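Local coordinates for plasmin and fibronectin-binding protein A (Streptococcus pneumoniae, PDB 4MR0) that acts as a fibronectin-dependent adhesin and invasin at the bacterial surface, binding human fibronectin, plasmin, plasminogen and serum albumin, at residues V160-F165 / K187-I192; G183-N188 / L237-S242; I221-A226 / S243-I248. One frame throughout, in Å; residues are numbered along the deposited sequence.

From the N terminus, interaction 1 closes a loop of 21 residues, from the chain after strand 156-160 to strand 191-192, and holds a manganese ion at the join. Interaction 2 opens on 183-188, sharing Lys187 and Asn188 with interaction 1, and spans 48 residues to reach the loop before strand 243-252. Interaction 3 begins inside that span and ends beyond it, so interactions 2 and 3 cross, whereas 1 and 3 follow in series. Strands 191-192 and 243-252 are parallel neighbours, joined through Ser191 O and Gly244 N, 2.9 Å apart. Interactions 1 and 2 tie successive turns of the N-terminal part of a parallel beta-helix; interaction 3 joins two faces within one turn.

Interaction 1: V160-F165 / K187-I192; sequences VKEIVF and KNHPSI. With MN (manganese (II) ion), chain F.
Two donors grip OE1 of Glu162, the residue whose carboxylate meets His189 at a shared manganese ion. The backbone N of Ile163 reaches OE1 at 2.7 Å with an N-H...O angle of 159°, on the lone pair anti to the other oxygen, and water 1 donates to OE1 as well. This fixes the rotation of the carboxylate and leaves OE2 to bind manganese at 2.2 Å. His189 NE2 binds the ion at 2.3 Å, its ring turned 82° from the carboxylate plane. Glu162 OE2 and His189 NE2 are therefore adjacent ligands and not hydrogen-bonded to each other. Water 1 lies in the plane of the ring at its edge and, across the metal, faces water 2, while water 3 stands across from NE2; Thr200 O completes six ligands.

The imidazole is set from its other nitrogen: ND1 donates to Pro190 O at 2.7 Å, almost in the ring plane. In His189, chi1 of -172° sets CG anti to the backbone N; the ring beyond it meets Ile163 CD1 at CE1, 3.8 Å away. Ile163 CG1 packs at 3.5 Å on Ile192 O, a buried carbonyl oxygen that has no polar partner in the model.

The arrangement is a metal site of mixed protein and water ligands, bridging two turns of a pectate lyase-like parallel beta-helix.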
loop_
_atom_site.group_PDB
_atom_site.type_symbol
_atom_site.label_atom_id
_atom_site.label_comp_id
_atom_site.label_asym_id
_atom_site.label_seq_id
_atom_site.Cartn_x
_atom_site.Cartn_y
_atom_site.Cartn_z
ATOM N N VAL A 160 -3.972 -22.800 -12.734
ATOM C CA VAL A 160 -4.885 -22.124 -13.658
ATOM C C VAL A 160 -4.058 -21.517 -14.782
ATOM O O VAL A 160 -3.049 -20.860 -14.535
ATOM C CB VAL A 160 -5.740 -21.017 -12.980
ATOM C CG1 VAL A 160 -6.675 -21.649 -11.958
ATOM C CG2 VAL A 160 -4.849 -19.951 -12.342
ATOM N N LYS A 161 -4.472 -21.754 -16.020
ATOM C CA LYS A 161 -3.732 -21.229 -17.159
ATOM C C LYS A 161 -4.365 -19.988 -17.776
ATOM O O LYS A 161 -3.881 -19.467 -18.788
ATOM C CB LYS A 161 -3.545 -22.313 -18.220
ATOM C CG LYS A 161 -2.629 -23.445 -17.766
ATOM C CD LYS A 161 -2.084 -24.200 -18.966
ATOM C CE LYS A 161 -1.195 -25.353 -18.550
ATOM N NZ LYS A 161 -0.552 -25.973 -19.749
ATOM N N GLU A 162 -5.452 -19.530 -17.165
ATOM C CA GLU A 162 -6.141 -18.317 -17.591
ATOM C C GLU A 162 -6.831 -17.722 -16.370
ATOM O O GLU A 162 -6.906 -18.359 -15.311
ATOM C CB GLU A 162 -7.168 -18.601 -18.695
ATOM C CG GLU A 162 -6.804 -18.014 -20.072
ATOM C CD GLU A 162 -6.993 -16.494 -20.174
ATOM O OE1 GLU A 162 -7.386 -15.848 -19.178
ATOM O OE2 GLU A 162 -6.753 -15.939 -21.269
ATOM N N ILE A 163 -7.327 -16.501 -16.532
ATOM C CA ILE A 163 -7.990 -15.752 -15.471
ATOM C C ILE A 163 -9.320 -16.348 -15.036
ATOM O O ILE A 163 -10.112 -16.796 -15.863
ATOM C CB ILE A 163 -8.245 -14.290 -15.930
ATOM C CG1 ILE A 163 -6.927 -13.644 -16.374
ATOM C CG2 ILE A 163 -8.891 -13.483 -14.808
ATOM C CD1 ILE A 163 -7.114 -12.306 -17.079
ATOM N N VAL A 164 -9.546 -16.348 -13.725
ATOM C CA VAL A 164 -10.783 -16.832 -13.126
ATOM C C VAL A 164 -11.605 -15.582 -12.807
ATOM O O VAL A 164 -11.066 -14.591 -12.305
ATOM C CB VAL A 164 -10.501 -17.594 -11.810
ATOM C CG1 VAL A 164 -11.816 -17.976 -11.134
ATOM C CG2 VAL A 164 -9.656 -18.832 -12.098
ATOM N N PHE A 165 -12.900 -15.622 -13.095
ATOM C CA PHE A 165 -13.749 -14.468 -12.849
ATOM C C PHE A 165 -14.715 -14.662 -11.695
ATOM O O PHE A 165 -15.572 -15.548 -11.726
ATOM C CB PHE A 165 -14.507 -14.125 -14.130
ATOM C CG PHE A 165 -13.603 -13.921 -15.306
ATOM C CD1 PHE A 165 -12.803 -12.786 -15.392
ATOM C CD2 PHE A 165 -13.498 -14.895 -16.300
ATOM C CE1 PHE A 165 -11.902 -12.627 -16.440
ATOM C CE2 PHE A 165 -12.598 -14.746 -17.356
ATOM C CZ PHE A 165 -11.800 -13.606 -17.426
ATOM N N LYS A 187 1.646 -13.739 -23.525
ATOM C CA LYS A 187 2.329 -12.547 -24.026
ATOM C C LYS A 187 1.384 -11.347 -24.155
ATOM O O LYS A 187 0.244 -11.500 -24.590
ATOM C CB LYS A 187 2.933 -12.861 -25.399
ATOM C CG LYS A 187 3.840 -11.791 -25.953
ATOM C CD LYS A 187 5.164 -11.781 -25.218
ATOM C CE LYS A 187 6.079 -10.710 -25.771
ATOM N NZ LYS A 187 7.394 -10.717 -25.073
ATOM N N ASN A 188 1.856 -10.159 -23.776
ATOM C CA ASN A 188 1.047 -8.940 -23.891
ATOM C C ASN A 188 -0.298 -9.147 -23.194
ATOM O O ASN A 188 -1.335 -8.663 -23.665
ATOM C CB ASN A 188 0.807 -8.638 -25.376
ATOM C CG ASN A 188 0.233 -7.250 -25.615
ATOM O OD1 ASN A 188 -0.543 -7.040 -26.552
ATOM N ND2 ASN A 188 0.629 -6.291 -24.785
ATOM N N HIS A 189 -0.270 -9.843 -22.061
ATOM C CA HIS A 189 -1.492 -10.182 -21.339
ATOM C C HIS A 189 -1.238 -10.185 -19.829
ATOM O O HIS A 189 -0.157 -10.561 -19.369
ATOM C CB HIS A 189 -1.921 -11.571 -21.834
ATOM C CG HIS A 189 -3.267 -12.027 -21.366
ATOM N ND1 HIS A 189 -3.530 -12.363 -20.053
ATOM C CD2 HIS A 189 -4.399 -12.305 -22.058
ATOM C CE1 HIS A 189 -4.762 -12.834 -19.960
ATOM N NE2 HIS A 189 -5.310 -12.809 -21.162
ATOM N N PRO A 190 -2.232 -9.754 -19.033
ATOM C CA PRO A 190 -2.013 -9.751 -17.585
ATOM C C PRO A 190 -1.889 -11.162 -17.012
ATOM O O PRO A 190 -2.380 -12.127 -17.596
ATOM C CB PRO A 190 -3.232 -9.001 -17.048
ATOM C CG PRO A 190 -4.290 -9.260 -18.085
ATOM C CD PRO A 190 -3.523 -9.135 -19.381
ATOM N N SER A 191 -1.209 -11.272 -15.877
ATOM C CA SER A 191 -1.032 -12.555 -15.207
ATOM C C SER A 191 -1.559 -12.360 -13.790
ATOM O O SER A 191 -0.809 -12.389 -12.816
ATOM C CB SER A 191 0.447 -12.951 -15.188
ATOM O OG SER A 191 0.631 -14.242 -14.623
ATOM N N ILE A 192 -2.865 -12.130 -13.702
ATOM C CA ILE A 192 -3.562 -11.915 -12.439
ATOM C C ILE A 192 -4.598 -13.028 -12.359
ATOM O O ILE A 192 -5.397 -13.202 -13.276
ATOM C CB ILE A 192 -4.243 -10.533 -12.441
ATOM C CG1 ILE A 192 -3.171 -9.448 -12.636
ATOM C CG2 ILE A 192 -5.034 -10.323 -11.145
ATOM C CD1 ILE A 192 -3.724 -8.027 -12.812
HETATM MN MN MN F . -7.102 -13.951 -22.113
HETATM O O HOH W 1 -8.505 -13.653 -20.208
HETATM O O HOH W 2 -5.840 -14.603 -24.031
HETATM O O HOH W 3 -8.990 -14.890 -22.947
#

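Interaction 2: G183-N188 / L237-S242; sequences GINIKN and LPLINS
Asn185 and Leu239 bury the most surface here, 95 and 90 Å² respectively, and Leu237 follows with 58 Å². The amide oxygen of Asn185 reaches into the type I beta turn that runs from Leu237 to Ile240. Leu239 N donates to Asn185 OD1 at 2.7 Å with an N-H...O angle of 153°. The donor lies in the amide plane on a lone pair of OD1, which supports a well-formed bond. In Asn185, chi1 of 178° sets CG anti to the backbone N, and OD1 continues from there to the turn. There OD1 also comes within 3.1 Å of Leu237 C, and it passes close to Pro238 N, which has no hydrogen to give.

Aliphatic carbons frame this bond. Leu237 CD2 rests on Asn185 CB at 3.6 Å, and Leu239 CB packs against Asn185 OD1 at 3.2 Å, the Asn185 and Leu239 side chains crossing at about a right angle. The turn's own bond, Ile240 N to Leu237 O, is weak, so the asparagine offers the turn a second, shorter restraint. Farther along, water 4 bridges the two segments, accepting from Asn188 N and donating to Leu239 O at 3.1 Å. Ile240 CG2 meets Ile184 O, an oxygen also hydrogen-bonded by Ser191 OG.

Loops of successive beta-helix turns are stacked here: 183-188 lies between strands 178-182 and 191-192, and the loop holding 237-242 leads into strand 243-252. Leu237 and Ile240 both touch Ser191, which seats the turn against strand 191-192.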
loop_
_atom_site.group_PDB
_atom_site.type_symbol
_atom_site.label_atom_id
_atom_site.label_comp_id
_atom_site.label_asym_id
_atom_site.label_seq_id
_atom_site.Cartn_x
_atom_site.Cartn_y
_atom_site.Cartn_z
ATOM N N GLY A 183 -0.648 -20.089 -13.342
ATOM C CA GLY A 183 -0.007 -20.621 -14.531
ATOM C C GLY A 183 -0.312 -19.781 -15.760
ATOM O O GLY A 183 -0.147 -20.235 -16.892
ATOM N N ILE A 184 -0.763 -18.548 -15.536
ATOM C CA ILE A 184 -1.100 -17.642 -16.628
ATOM C C ILE A 184 0.190 -17.063 -17.210
ATOM O O ILE A 184 0.803 -16.164 -16.631
ATOM C CB ILE A 184 -2.011 -16.506 -16.120
ATOM C CG1 ILE A 184 -3.174 -17.106 -15.322
ATOM C CG2 ILE A 184 -2.568 -15.710 -17.291
ATOM C CD1 ILE A 184 -3.966 -16.087 -14.517
ATOM N N ASN A 185 0.597 -17.595 -18.361
ATOM C CA ASN A 185 1.823 -17.171 -19.026
ATOM C C ASN A 185 1.496 -16.807 -20.472
ATOM O O ASN A 185 1.790 -17.560 -21.403
ATOM C CB ASN A 185 2.845 -18.317 -18.956
ATOM C CG ASN A 185 4.149 -17.992 -19.654
ATOM O OD1 ASN A 185 4.761 -16.949 -19.409
ATOM N ND2 ASN A 185 4.589 -18.895 -20.527
ATOM N N ILE A 186 0.895 -15.630 -20.639
ATOM C CA ILE A 186 0.464 -15.140 -21.941
ATOM C C ILE A 186 1.135 -13.812 -22.303
ATOM O O ILE A 186 1.190 -12.882 -21.497
ATOM C CB ILE A 186 -1.078 -14.974 -21.942
ATOM C CG1 ILE A 186 -1.733 -16.305 -21.557
ATOM C CG2 ILE A 186 -1.572 -14.535 -23.304
ATOM C CD1 ILE A 186 -3.232 -16.220 -21.326
ATOM N N LYS A 187 1.646 -13.739 -23.525
ATOM C CA LYS A 187 2.329 -12.547 -24.026
ATOM C C LYS A 187 1.384 -11.347 -24.155
ATOM O O LYS A 187 0.244 -11.500 -24.590
ATOM C CB LYS A 187 2.933 -12.861 -25.399
ATOM C CG LYS A 187 3.840 -11.791 -25.953
ATOM C CD LYS A 187 5.164 -11.781 -25.218
ATOM C CE LYS A 187 6.079 -10.710 -25.771
ATOM N NZ LYS A 187 7.394 -10.717 -25.073
ATOM N N ASN A 188 1.856 -10.159 -23.776
ATOM C CA ASN A 188 1.047 -8.940 -23.891
ATOM C C ASN A 188 -0.298 -9.147 -23.194
ATOM O O ASN A 188 -1.335 -8.663 -23.665
ATOM C CB ASN A 188 0.807 -8.638 -25.376
ATOM C CG ASN A 188 0.233 -7.250 -25.615
ATOM O OD1 ASN A 188 -0.543 -7.040 -26.552
ATOM N ND2 ASN A 188 0.629 -6.291 -24.785
ATOM N N LEU A 237 6.998 -18.415 -15.536
ATOM C CA LEU A 237 6.086 -17.671 -16.405
ATOM C C LEU A 237 6.955 -16.690 -17.184
ATOM O O LEU A 237 6.870 -15.471 -17.002
ATOM C CB LEU A 237 5.053 -16.920 -15.558
ATOM C CG LEU A 237 4.234 -17.790 -14.594
ATOM C CD1 LEU A 237 3.467 -16.912 -13.605
ATOM C CD2 LEU A 237 3.281 -18.672 -15.384
ATOM N N PRO A 238 7.807 -17.219 -18.077
ATOM C CA PRO A 238 8.730 -16.435 -18.904
ATOM C C PRO A 238 8.158 -15.363 -19.824
ATOM O O PRO A 238 8.893 -14.474 -20.254
ATOM C CB PRO A 238 9.498 -17.515 -19.670
ATOM C CG PRO A 238 8.479 -18.596 -19.826
ATOM C CD PRO A 238 7.854 -18.645 -18.453
ATOM N N LEU A 239 6.861 -15.423 -20.115
ATOM C CA LEU A 239 6.252 -14.435 -21.009
ATOM C C LEU A 239 5.536 -13.244 -20.352
ATOM O O LEU A 239 5.163 -12.303 -21.043
ATOM C CB LEU A 239 5.273 -15.126 -21.967
ATOM C CG LEU A 239 5.846 -16.213 -22.881
ATOM C CD1 LEU A 239 4.740 -16.730 -23.788
ATOM C CD2 LEU A 239 6.994 -15.659 -23.711
ATOM N N ILE A 240 5.356 -13.266 -19.035
ATOM C CA ILE A 240 4.656 -12.174 -18.362
ATOM C C ILE A 240 5.534 -10.965 -18.019
ATOM O O ILE A 240 6.765 -11.043 -17.992
ATOM C CB ILE A 240 3.994 -12.666 -17.060
ATOM C CG1 ILE A 240 5.071 -13.034 -16.033
ATOM C CG2 ILE A 240 3.128 -13.893 -17.359
ATOM C CD1 ILE A 240 4.530 -13.340 -14.656
ATOM N N ASN A 241 4.877 -9.836 -17.763
ATOM C CA ASN A 241 5.569 -8.600 -17.382
ATOM C C ASN A 241 5.323 -8.307 -15.903
ATOM O O ASN A 241 6.014 -7.493 -15.308
ATOM C CB ASN A 241 5.100 -7.411 -18.222
ATOM C CG ASN A 241 5.638 -7.454 -19.637
ATOM O OD1 ASN A 241 6.823 -7.758 -19.859
ATOM N ND2 ASN A 241 4.784 -7.115 -20.604
ATOM N N SER A 242 4.338 -8.979 -15.314
ATOM C CA SER A 242 4.008 -8.826 -13.892
ATOM C C SER A 242 2.936 -9.855 -13.519
ATOM O O SER A 242 2.209 -10.335 -14.382
ATOM C CB SER A 242 3.468 -7.421 -13.604
ATOM O OG SER A 242 2.163 -7.243 -14.135
HETATM O O HOH W 4 4.365 -9.760 -22.612
#

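Interaction 3: I221-A226 / S243-I248; sequences IDMNGA and SGAFAI
A buried, mainly apolar contact joins Ile221, in strand 220-222, and Met223, just past its end, to the corner that strand 243-252 makes at Ala245, between two faces of a single turn of the parallel beta-helix. All seven touching residues are buried, and the touching parts run in nearly contrary directions, 156° apart end to end.

Ile221 supplies two branches. Its CG2 meets Ala245 CB at 3.8 Å, and its CD1 approaches the Phe246 ring at CE2, 3.5 Å away, the two side chains crossing at about a right angle. Phe246 extends this cluster to other strands, making an edge-to-face contact with Tyr216 and packing on Phe261. Met223 lies over the backbone next to Ala245: with SD anti to CA (chi2 178°), the sulfur arrives 3.7 Å from Gly244 C. The same sulfur touches Ala245 CB at 4.1 Å, so the thioether packs on a glycine and an alanine.

One polar link accompanies these contacts. Ser243 OG, held between its backbone N and carbonyl carbon, donates to Met223 O at 3.2 Å. The hydroxyl stands 45° above the carbonyl plane. Neither atom depends on this bond alone: Tyr265 N donates to Ser243 OG, its stronger partner, and Met223 O also pairs with Asn182 ND2.

Chemically, then, the join rests on apolar side chains closing around a corner, while a long serine bond adds to other hydrogen bonds to Ser243 OG and Met223 O.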
loop_
_atom_site.group_PDB
_atom_site.type_symbol
_atom_site.label_atom_id
_atom_site.label_comp_id
_atom_site.label_asym_id
_atom_site.label_seq_id
_atom_site.Cartn_x
_atom_site.Cartn_y
_atom_site.Cartn_z
ATOM N N ILE A 221 -2.175 -18.322 -2.423
ATOM C CA ILE A 221 -2.252 -17.997 -3.839
ATOM C C ILE A 221 -0.795 -17.789 -4.213
ATOM O O ILE A 221 -0.173 -16.837 -3.763
ATOM C CB ILE A 221 -3.035 -16.697 -4.128
ATOM C CG1 ILE A 221 -4.505 -16.873 -3.751
ATOM C CG2 ILE A 221 -2.923 -16.346 -5.611
ATOM C CD1 ILE A 221 -5.366 -15.616 -3.987
ATOM N N ASP A 222 -0.243 -18.720 -4.986
ATOM C CA ASP A 222 1.144 -18.634 -5.421
ATOM C C ASP A 222 1.130 -17.840 -6.719
ATOM O O ASP A 222 0.780 -18.359 -7.773
ATOM C CB ASP A 222 1.696 -20.038 -5.683
ATOM C CG ASP A 222 3.195 -20.048 -5.924
ATOM O OD1 ASP A 222 3.738 -19.012 -6.348
ATOM O OD2 ASP A 222 3.830 -21.105 -5.703
ATOM N N MET A 223 1.510 -16.579 -6.650
ATOM C CA MET A 223 1.502 -15.762 -7.843
ATOM C C MET A 223 2.608 -16.200 -8.809
ATOM O O MET A 223 2.733 -15.673 -9.919
ATOM C CB MET A 223 1.605 -14.297 -7.438
ATOM C CG MET A 223 0.404 -13.855 -6.597
ATOM S SD MET A 223 0.442 -12.127 -5.985
ATOM C CE MET A 223 1.534 -12.434 -4.442
ATOM N N ASN A 224 3.403 -17.171 -8.350
ATOM C CA ASN A 224 4.448 -17.826 -9.142
ATOM C C ASN A 224 5.442 -16.912 -9.860
ATOM O O ASN A 224 5.851 -17.199 -10.989
ATOM C CB ASN A 224 3.725 -18.725 -10.154
ATOM C CG ASN A 224 4.535 -19.940 -10.581
ATOM O OD1 ASN A 224 5.507 -20.327 -9.929
ATOM N ND2 ASN A 224 4.112 -20.566 -11.680
ATOM N N GLY A 225 5.867 -15.844 -9.197
ATOM C CA GLY A 225 6.781 -14.912 -9.835
ATOM C C GLY A 225 8.278 -15.011 -9.596
ATOM O O GLY A 225 9.018 -14.146 -10.061
ATOM N N ALA A 226 8.739 -16.039 -8.892
ATOM C CA ALA A 226 10.174 -16.189 -8.626
ATOM C C ALA A 226 10.983 -16.070 -9.922
ATOM O O ALA A 226 10.551 -16.535 -10.983
ATOM C CB ALA A 226 10.452 -17.531 -7.947
ATOM N N SER A 243 2.866 -10.230 -12.245
ATOM C CA SER A 243 1.851 -11.171 -11.807
ATOM C C SER A 243 1.199 -10.635 -10.539
ATOM O O SER A 243 1.830 -9.909 -9.760
ATOM C CB SER A 243 2.448 -12.565 -11.557
ATOM O OG SER A 243 3.265 -12.589 -10.403
ATOM N N GLY A 244 -0.070 -10.990 -10.353
ATOM C CA GLY A 244 -0.825 -10.552 -9.189
ATOM C C GLY A 244 -1.895 -11.579 -8.859
ATOM O O GLY A 244 -2.010 -12.601 -9.548
ATOM N N ALA A 245 -2.694 -11.314 -7.828
ATOM C CA ALA A 245 -3.743 -12.257 -7.438
ATOM C C ALA A 245 -5.165 -11.777 -7.707
ATOM O O ALA A 245 -5.998 -12.537 -8.207
ATOM C CB ALA A 245 -3.605 -12.614 -5.951
ATOM N N PHE A 246 -5.440 -10.520 -7.364
ATOM C CA PHE A 246 -6.780 -9.964 -7.528
ATOM C C PHE A 246 -6.843 -8.626 -8.254
ATOM O O PHE A 246 -6.022 -7.745 -8.018
ATOM C CB PHE A 246 -7.437 -9.760 -6.152
ATOM C CG PHE A 246 -7.827 -11.033 -5.454
ATOM C CD1 PHE A 246 -9.051 -11.639 -5.718
ATOM C CD2 PHE A 246 -6.987 -11.603 -4.499
ATOM C CE1 PHE A 246 -9.438 -12.797 -5.040
ATOM C CE2 PHE A 246 -7.364 -12.760 -3.816
ATOM C CZ PHE A 246 -8.588 -13.356 -4.082
ATOM N N ALA A 247 -7.830 -8.489 -9.134
ATOM C CA ALA A 247 -8.086 -7.237 -9.839
ATOM C C ALA A 247 -9.562 -6.997 -9.532
ATOM O O ALA A 247 -10.450 -7.565 -10.168
ATOM C CB ALA A 247 -7.869 -7.390 -11.336
ATOM N N ILE A 248 -9.806 -6.176 -8.516
ATOM C CA ILE A 248 -11.148 -5.849 -8.059
ATOM C C ILE A 248 -11.561 -4.484 -8.601
ATOM O O ILE A 248 -11.042 -3.458 -8.176
ATOM C CB ILE A 248 -11.180 -5.834 -6.516
ATOM C CG1 ILE A 248 -10.727 -7.203 -5.983
ATOM C CG2 ILE A 248 -12.581 -5.510 -6.012
ATOM C CD1 ILE A 248 -10.412 -7.206 -4.516
#